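Local coordinates for protein aminopeptidase N (Francisella tularensis subsp. tularensis, PDB 5DLL) that is a zinc-dependent M1-family aminopeptidase that releases N-terminal amino acids from peptides, probably helping to degrade intracellular peptides left by protein breakdown, at residues 341-344 with 345-349; 245-248 with 249-253. One frame throughout, in Å; residues are numbered along the deposited sequence.

Interaction 1: residues 341-344 with 345-349; sequences EFTS and DLNSR
Arg-349, the first residue of helix 349-369, reaches back to helix 328-346 and grips the carboxylate of Glu-341 end-on. NH1 of Arg-349 lies 3.0 Å from OE1 of Glu-341, and NH2 of Arg-349 lies 3.2 Å from OE2. The two bonds differ in geometry: OE2 is met on its syn side, somewhat out of the carboxylate plane, by a donor whose guanidinium plane contains it, whereas OE1 is approached from above the carboxylate plane, the two flat groups being turned 30° apart. The same NH1 of Arg-349 also meets OD1 of Asp-345 at 3.0 Å, so one guanidinium closes a salt-bridge network over two acidic residues a helical turn apart. A bend at chi3 (55°) folds the arginine chain back, and CB of Ser-344 sits against one guanidinium face, 3.2 Å above its plane.

The helix carrying these acids also supplies Glu-332 to the zinc site of this M1 peptidase, and the network sits where that helix gives way to helix 349-369. At the turn, ND2 of Asn-347 donates to the backbone O of Thr-343 at 2.9 Å, in the carbonyl plane and on a lone pair. The side chain thus takes up a carbonyl that the backbone N of Asn-347 reaches with only a weak bond. On another flank, CD2 of Leu-346 rests 3.6 Å from CE1 of Phe-342, whose ring packs edge-to-face with Phe-312.

Farther out, Arg-401 binds Glu-341, and both acids have partners in Trp-248 and Arg-252 of helix 236-253. The arginines around them probably offset the repulsion between the two carboxylates, whose OE1 of Glu-341 and OD1 of Asp-345 lie 4.6 Å apart.

Interaction 2: residues 245-248 with 249-253; sequences SMKW and DEDRF
Side chains four and five residues apart meet within helix 236-253, the connecting helix of the beta-alpha-beta unit formed with strands 220-227 and 261-267. The contact centres on Trp-248, whose indole lies alongside both Arg-252 and Phe-253. With CG anti to the backbone N (chi1 177°), the indole runs beside the following turn. There CB of Arg-252 sits over one ring face, offset toward the rim, and CD of Arg-252 comes within 3.9 Å of CZ2 of Trp-248. The guanidinium plane is turned 74° from the indole, and the group extends past the ring toward Glu-341, with Glu-409 as a further partner.

Phe-253, at the close of a wider pi-type turn spanning 249-253, meets the six-membered ring of Trp-248 obliquely, with planes at 54° and CE1 of Phe-253 3.5 Å from CH2 of Trp-248. Its own ring has a cation-pi partner in Arg-338, which also forms a salt bridge with Asp-249.

On the exposed flank, NZ of Lys-247 forms a salt bridge with OD2 of Asp-251 at 3.1 Å, met on the oxygen's syn lone pair. Beneath them runs the regular backbone bond from N of Asp-251 to O of Lys-247.

The polar and apolar parts of Arg-252 are thereby divided: CB and CD line the tryptophan while its guanidinium goes on to acids of neighbouring helices, whose negative charge probably stabilises the cation.

Overall arrangement
From the N terminus, the chain first passes interaction 2, within helix 236-253, then runs through strands 261-267 and 280-284 and the zinc-binding helix 297-312 before reaching interaction 1 in the last turns of helix 328-346 and the turn after it. Both contacts are local, closing no more than a turn or two; they lie in series, neither crossing nor enclosing the other. Their centres nevertheless sit 12 Å apart, because the two helices pack together. NH1 of Arg-252 meets OE1 of Glu-341 at 2.7 Å, and NE1 of Trp-248 probably donates to OD2 of Asp-345, also at 2.7 Å. Residues 245-253 are thus tied to 341-349 beside the zinc-carrying helix, all within the peptidase M1 domain.

Interaction 1: residues 341-344 with 345-349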
ATOM      1  N   GLU A 341      10.399  -5.115  -1.785  1.00 41.27           N
ATOM      2  CA  GLU A 341      11.715  -5.624  -2.207  1.00 38.41           C
ATOM      3  C   GLU A 341      11.844  -5.721  -3.722  1.00 35.50           C
ATOM      4  O   GLU A 341      12.920  -5.503  -4.277  1.00 37.27           O
ATOM      5  CB  GLU A 341      11.970  -7.010  -1.610  1.00 39.20           C
ATOM      6  CG  GLU A 341      12.294  -6.996  -0.129  1.00 40.39           C
ATOM      7  CD  GLU A 341      13.607  -6.308   0.167  1.00 44.64           C
ATOM      8  OE1 GLU A 341      14.590  -6.532  -0.572  1.00 48.26           O
ATOM      9  OE2 GLU A 341      13.657  -5.533   1.141  1.00 50.03           O
ATOM     10  N   PHE A 342      10.749  -6.088  -4.375  1.00 33.96           N
ATOM     11  CA  PHE A 342      10.684  -6.187  -5.832  1.00 33.48           C
ATOM     12  C   PHE A 342      10.898  -4.819  -6.444  1.00 35.35           C
ATOM     13  O   PHE A 342      11.745  -4.638  -7.319  1.00 37.02           O
ATOM     14  CB  PHE A 342       9.317  -6.756  -6.223  1.00 34.49           C
ATOM     15  CG  PHE A 342       8.981  -6.643  -7.686  1.00 35.31           C
ATOM     16  CD1 PHE A 342       9.805  -7.194  -8.652  1.00 35.08           C
ATOM     17  CD2 PHE A 342       7.787  -6.040  -8.089  1.00 36.73           C
ATOM     18  CE1 PHE A 342       9.473  -7.113  -9.997  1.00 37.35           C
ATOM     19  CE2 PHE A 342       7.448  -5.958  -9.429  1.00 35.18           C
ATOM     20  CZ  PHE A 342       8.293  -6.495 -10.386  1.00 37.71           C
ATOM     21  N   THR A 343      10.133  -3.848  -5.958  1.00 38.00           N
ATOM     22  CA  THR A 343      10.282  -2.466  -6.392  1.00 39.57           C
ATOM     23  C   THR A 343      11.682  -1.902  -6.085  1.00 40.20           C
ATOM     24  O   THR A 343      12.219  -1.135  -6.880  1.00 40.75           O
ATOM     25  CB  THR A 343       9.172  -1.593  -5.780  1.00 40.31           C
ATOM     26  OG1 THR A 343       7.928  -1.963  -6.377  1.00 40.59           O
ATOM     27  CG2 THR A 343       9.410  -0.108  -6.035  1.00 45.21           C
ATOM     28  N   SER A 344      12.268  -2.296  -4.955  1.00 37.78           N
ATOM     29  CA  SER A 344      13.598  -1.823  -4.556  1.00 36.23           C
ATOM     30  C   SER A 344      14.718  -2.288  -5.505  1.00 40.77           C
ATOM     31  O   SER A 344      15.584  -1.493  -5.905  1.00 38.83           O
ATOM     32  CB  SER A 344      13.904  -2.278  -3.127  1.00 35.72           C
ATOM     33  OG  SER A 344      13.078  -1.619  -2.194  1.00 34.17           O
ATOM     34  N   ASP A 345      14.695  -3.571  -5.858  1.00 39.80           N
ATOM     35  CA  ASP A 345      15.685  -4.148  -6.774  1.00 41.13           C
ATOM     36  C   ASP A 345      15.628  -3.543  -8.181  1.00 40.77           C
ATOM     37  O   ASP A 345      16.656  -3.149  -8.725  1.00 61.53           O
ATOM     38  CB  ASP A 345      15.509  -5.669  -6.863  1.00 39.51           C
ATOM     39  CG  ASP A 345      15.821  -6.381  -5.546  1.00 40.31           C
ATOM     40  OD1 ASP A 345      16.540  -5.804  -4.695  1.00 38.84           O
ATOM     41  OD2 ASP A 345      15.346  -7.527  -5.370  1.00 35.79           O
ATOM     42  N   LEU A 346      14.432  -3.459  -8.757  1.00 40.83           N
ATOM     43  CA  LEU A 346      14.259  -2.989 -10.142  1.00 40.95           C
ATOM     44  C   LEU A 346      14.165  -1.461 -10.297  1.00 43.86           C
ATOM     45  O   LEU A 346      14.069  -0.965 -11.421  1.00 48.58           O
ATOM     46  CB  LEU A 346      13.030  -3.645 -10.783  1.00 42.13           C
ATOM     47  CG  LEU A 346      13.167  -5.098 -11.253  1.00 45.07           C
ATOM     48  CD1 LEU A 346      13.366  -6.059 -10.091  1.00 47.34           C
ATOM     49  CD2 LEU A 346      11.937  -5.488 -12.056  1.00 44.79           C
ATOM     50  N   ASN A 347      14.177  -0.721  -9.188  1.00 44.50           N
ATOM     51  CA  ASN A 347      14.231   0.746  -9.228  1.00 49.96           C
ATOM     52  C   ASN A 347      15.326   1.232  -8.264  1.00 49.81           C
ATOM     53  O   ASN A 347      16.444   0.733  -8.327  1.00 61.91           O
ATOM     54  CB  ASN A 347      12.854   1.361  -8.919  1.00 55.21           C
ATOM     55  CG  ASN A 347      11.749   0.833  -9.830  1.00 59.61           C
ATOM     56  OD1 ASN A 347      11.333   1.511 -10.770  1.00 59.76           O
ATOM     57  ND2 ASN A 347      11.266  -0.376  -9.553  1.00 55.34           N
ATOM     58  N   SER A 348      15.022   2.184  -7.381  1.00 50.19           N
ATOM     59  CA  SER A 348      15.972   2.632  -6.361  1.00 50.01           C
ATOM     60  C   SER A 348      15.606   2.082  -4.984  1.00 50.53           C
ATOM     61  O   SER A 348      14.525   2.375  -4.468  1.00 56.53           O
ATOM     62  CB  SER A 348      15.992   4.157  -6.298  1.00 53.03           C
ATOM     63  OG  SER A 348      16.846   4.603  -5.258  1.00 64.27           O
ATOM     64  N   ARG A 349      16.506   1.305  -4.387  1.00 50.20           N
ATOM     65  CA  ARG A 349      16.262   0.704  -3.072  1.00 52.61           C
ATOM     66  C   ARG A 349      16.051   1.760  -2.000  1.00 54.81           C
ATOM     67  O   ARG A 349      15.114   1.670  -1.209  1.00 56.06           O
ATOM     68  CB  ARG A 349      17.425  -0.195  -2.642  1.00 54.87           C
ATOM     69  CG  ARG A 349      17.556  -1.493  -3.432  1.00 64.75           C
ATOM     70  CD  ARG A 349      18.244  -2.581  -2.622  1.00 63.57           C
ATOM     71  NE  ARG A 349      17.563  -2.802  -1.347  1.00 56.78           N
ATOM     72  CZ  ARG A 349      16.554  -3.651  -1.148  1.00 55.52           C
ATOM     73  NH1 ARG A 349      16.078  -4.413  -2.130  1.00 55.92           N
ATOM     74  NH2 ARG A 349      16.019  -3.743   0.059  1.00 52.18           N
TER

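Interaction 2: residues 245-248 with 249-253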
ATOM      1  N   SER A 245       7.786  -9.447 -12.756  1.00 37.24           N
ATOM      2  CA  SER A 245       7.370 -10.086 -11.508  1.00 36.65           C
ATOM      3  C   SER A 245       7.758 -11.554 -11.467  1.00 34.54           C
ATOM      4  O   SER A 245       8.321 -12.027 -10.483  1.00 30.53           O
ATOM      5  CB  SER A 245       5.854  -9.984 -11.335  1.00 34.47           C
ATOM      6  OG  SER A 245       5.423  -8.638 -11.370  1.00 39.35           O
ATOM      7  N   MET A 246       7.431 -12.267 -12.541  1.00 36.69           N
ATOM      8  CA  MET A 246       7.677 -13.701 -12.635  1.00 37.86           C
ATOM      9  C   MET A 246       9.165 -14.022 -12.550  1.00 40.01           C
ATOM     10  O   MET A 246       9.569 -14.928 -11.816  1.00 51.85           O
ATOM     11  CB  MET A 246       7.098 -14.254 -13.942  1.00 39.77           C
ATOM     12  CG  MET A 246       5.632 -14.648 -13.865  1.00 40.82           C
ATOM     13  SD  MET A 246       4.938 -15.091 -15.470  1.00 47.49           S
ATOM     14  CE  MET A 246       3.677 -16.262 -14.979  1.00 52.21           C
ATOM     15  N   LYS A 247       9.964 -13.274 -13.307  1.00 42.32           N
ATOM     16  CA  LYS A 247      11.419 -13.450 -13.350  1.00 39.42           C
ATOM     17  C   LYS A 247      12.082 -13.138 -12.012  1.00 39.15           C
ATOM     18  O   LYS A 247      12.999 -13.843 -11.594  1.00 42.06           O
ATOM     19  CB  LYS A 247      12.016 -12.559 -14.440  1.00 41.33           C
ATOM     20  CG  LYS A 247      13.531 -12.615 -14.564  1.00 43.11           C
ATOM     21  CD  LYS A 247      14.007 -11.759 -15.729  1.00 49.09           C
ATOM     22  CE  LYS A 247      15.490 -11.430 -15.620  1.00 57.58           C
ATOM     23  NZ  LYS A 247      16.342 -12.651 -15.609  1.00 65.40           N
ATOM     24  N   TRP A 248      11.624 -12.079 -11.350  1.00 34.42           N
ATOM     25  CA  TRP A 248      12.211 -11.651 -10.085  1.00 35.82           C
ATOM     26  C   TRP A 248      11.958 -12.670  -8.987  1.00 35.92           C
ATOM     27  O   TRP A 248      12.790 -12.864  -8.098  1.00 38.64           O
ATOM     28  CB  TRP A 248      11.649 -10.297  -9.665  1.00 37.01           C
ATOM     29  CG  TRP A 248      12.161  -9.835  -8.343  1.00 38.08           C
ATOM     30  CD1 TRP A 248      13.330  -9.183  -8.098  1.00 40.35           C
ATOM     31  CD2 TRP A 248      11.516  -9.992  -7.074  1.00 38.98           C
ATOM     32  NE1 TRP A 248      13.456  -8.918  -6.756  1.00 43.30           N
ATOM     33  CE2 TRP A 248      12.352  -9.404  -6.104  1.00 41.04           C
ATOM     34  CE3 TRP A 248      10.307 -10.566  -6.665  1.00 39.40           C
ATOM     35  CZ2 TRP A 248      12.018  -9.373  -4.746  1.00 39.28           C
ATOM     36  CZ3 TRP A 248       9.980 -10.537  -5.312  1.00 37.48           C
ATOM     37  CH2 TRP A 248      10.833  -9.944  -4.372  1.00 36.11           C
ATOM     38  N   ASP A 249      10.800 -13.312  -9.052  1.00 36.77           N
ATOM     39  CA  ASP A 249      10.423 -14.307  -8.068  1.00 36.35           C
ATOM     40  C   ASP A 249      11.294 -15.540  -8.256  1.00 38.72           C
ATOM     41  O   ASP A 249      11.777 -16.113  -7.270  1.00 38.53           O
ATOM     42  CB  ASP A 249       8.938 -14.663  -8.204  1.00 39.10           C
ATOM     43  CG  ASP A 249       8.237 -14.812  -6.859  1.00 40.99           C
ATOM     44  OD1 ASP A 249       8.913 -14.830  -5.806  1.00 34.96           O
ATOM     45  OD2 ASP A 249       6.989 -14.907  -6.850  1.00 46.35           O
ATOM     46  N   GLU A 250      11.502 -15.934  -9.516  1.00 35.18           N
ATOM     47  CA  GLU A 250      12.428 -17.026  -9.843  1.00 36.53           C
ATOM     48  C   GLU A 250      13.849 -16.698  -9.394  1.00 37.54           C
ATOM     49  O   GLU A 250      14.467 -17.466  -8.655  1.00 37.73           O
ATOM     50  CB  GLU A 250      12.432 -17.323 -11.345  1.00 35.99           C
ATOM     51  CG  GLU A 250      11.194 -18.048 -11.841  1.00 37.56           C
ATOM     52  CD  GLU A 250      11.220 -18.320 -13.334  1.00 36.48           C
ATOM     53  OE1 GLU A 250      11.938 -17.618 -14.069  1.00 46.82           O
ATOM     54  OE2 GLU A 250      10.513 -19.241 -13.784  1.00 36.85           O
ATOM     55  N   ASP A 251      14.358 -15.550  -9.833  1.00 39.10           N
ATOM     56  CA  ASP A 251      15.742 -15.169  -9.555  1.00 40.55           C
ATOM     57  C   ASP A 251      16.016 -15.053  -8.056  1.00 41.03           C
ATOM     58  O   ASP A 251      16.903 -15.716  -7.541  1.00 47.11           O
ATOM     59  CB  ASP A 251      16.106 -13.852 -10.261  1.00 42.07           C
ATOM     60  CG  ASP A 251      16.281 -14.014 -11.777  1.00 45.85           C
ATOM     61  OD1 ASP A 251      16.383 -15.158 -12.276  1.00 44.68           O
ATOM     62  OD2 ASP A 251      16.324 -12.977 -12.476  1.00 46.85           O
ATOM     63  N   ARG A 252      15.242 -14.234  -7.354  1.00 41.73           N
ATOM     64  CA  ARG A 252      15.532 -13.956  -5.952  1.00 42.05           C
ATOM     65  C   ARG A 252      14.958 -14.972  -4.958  1.00 44.14           C
ATOM     66  O   ARG A 252      15.610 -15.296  -3.965  1.00 52.99           O
ATOM     67  CB  ARG A 252      15.063 -12.553  -5.572  1.00 40.70           C
ATOM     68  CG  ARG A 252      15.404 -12.219  -4.135  1.00 42.88           C
ATOM     69  CD  ARG A 252      15.528 -10.735  -3.863  1.00 43.76           C
ATOM     70  NE  ARG A 252      15.681 -10.527  -2.425  1.00 45.41           N
ATOM     71  CZ  ARG A 252      15.548  -9.364  -1.798  1.00 43.78           C
ATOM     72  NH1 ARG A 252      15.266  -8.254  -2.474  1.00 43.47           N
ATOM     73  NH2 ARG A 252      15.704  -9.315  -0.478  1.00 44.47           N
ATOM     74  N   PHE A 253      13.745 -15.460  -5.207  1.00 43.55           N
ATOM     75  CA  PHE A 253      13.057 -16.323  -4.236  1.00 40.87           C
ATOM     76  C   PHE A 253      13.043 -17.815  -4.589  1.00 39.07           C
ATOM     77  O   PHE A 253      12.747 -18.651  -3.731  1.00 36.91           O
ATOM     78  CB  PHE A 253      11.631 -15.810  -3.992  1.00 37.87           C
ATOM     79  CG  PHE A 253      11.542 -14.777  -2.903  1.00 38.90           C
ATOM     80  CD1 PHE A 253      11.762 -13.433  -3.177  1.00 39.35           C
ATOM     81  CD2 PHE A 253      11.253 -15.150  -1.597  1.00 41.68           C
ATOM     82  CE1 PHE A 253      11.691 -12.482  -2.169  1.00 41.53           C
ATOM     83  CE2 PHE A 253      11.179 -14.204  -0.585  1.00 43.37           C
ATOM     84  CZ  PHE A 253      11.401 -12.868  -0.870  1.00 42.61           C
TER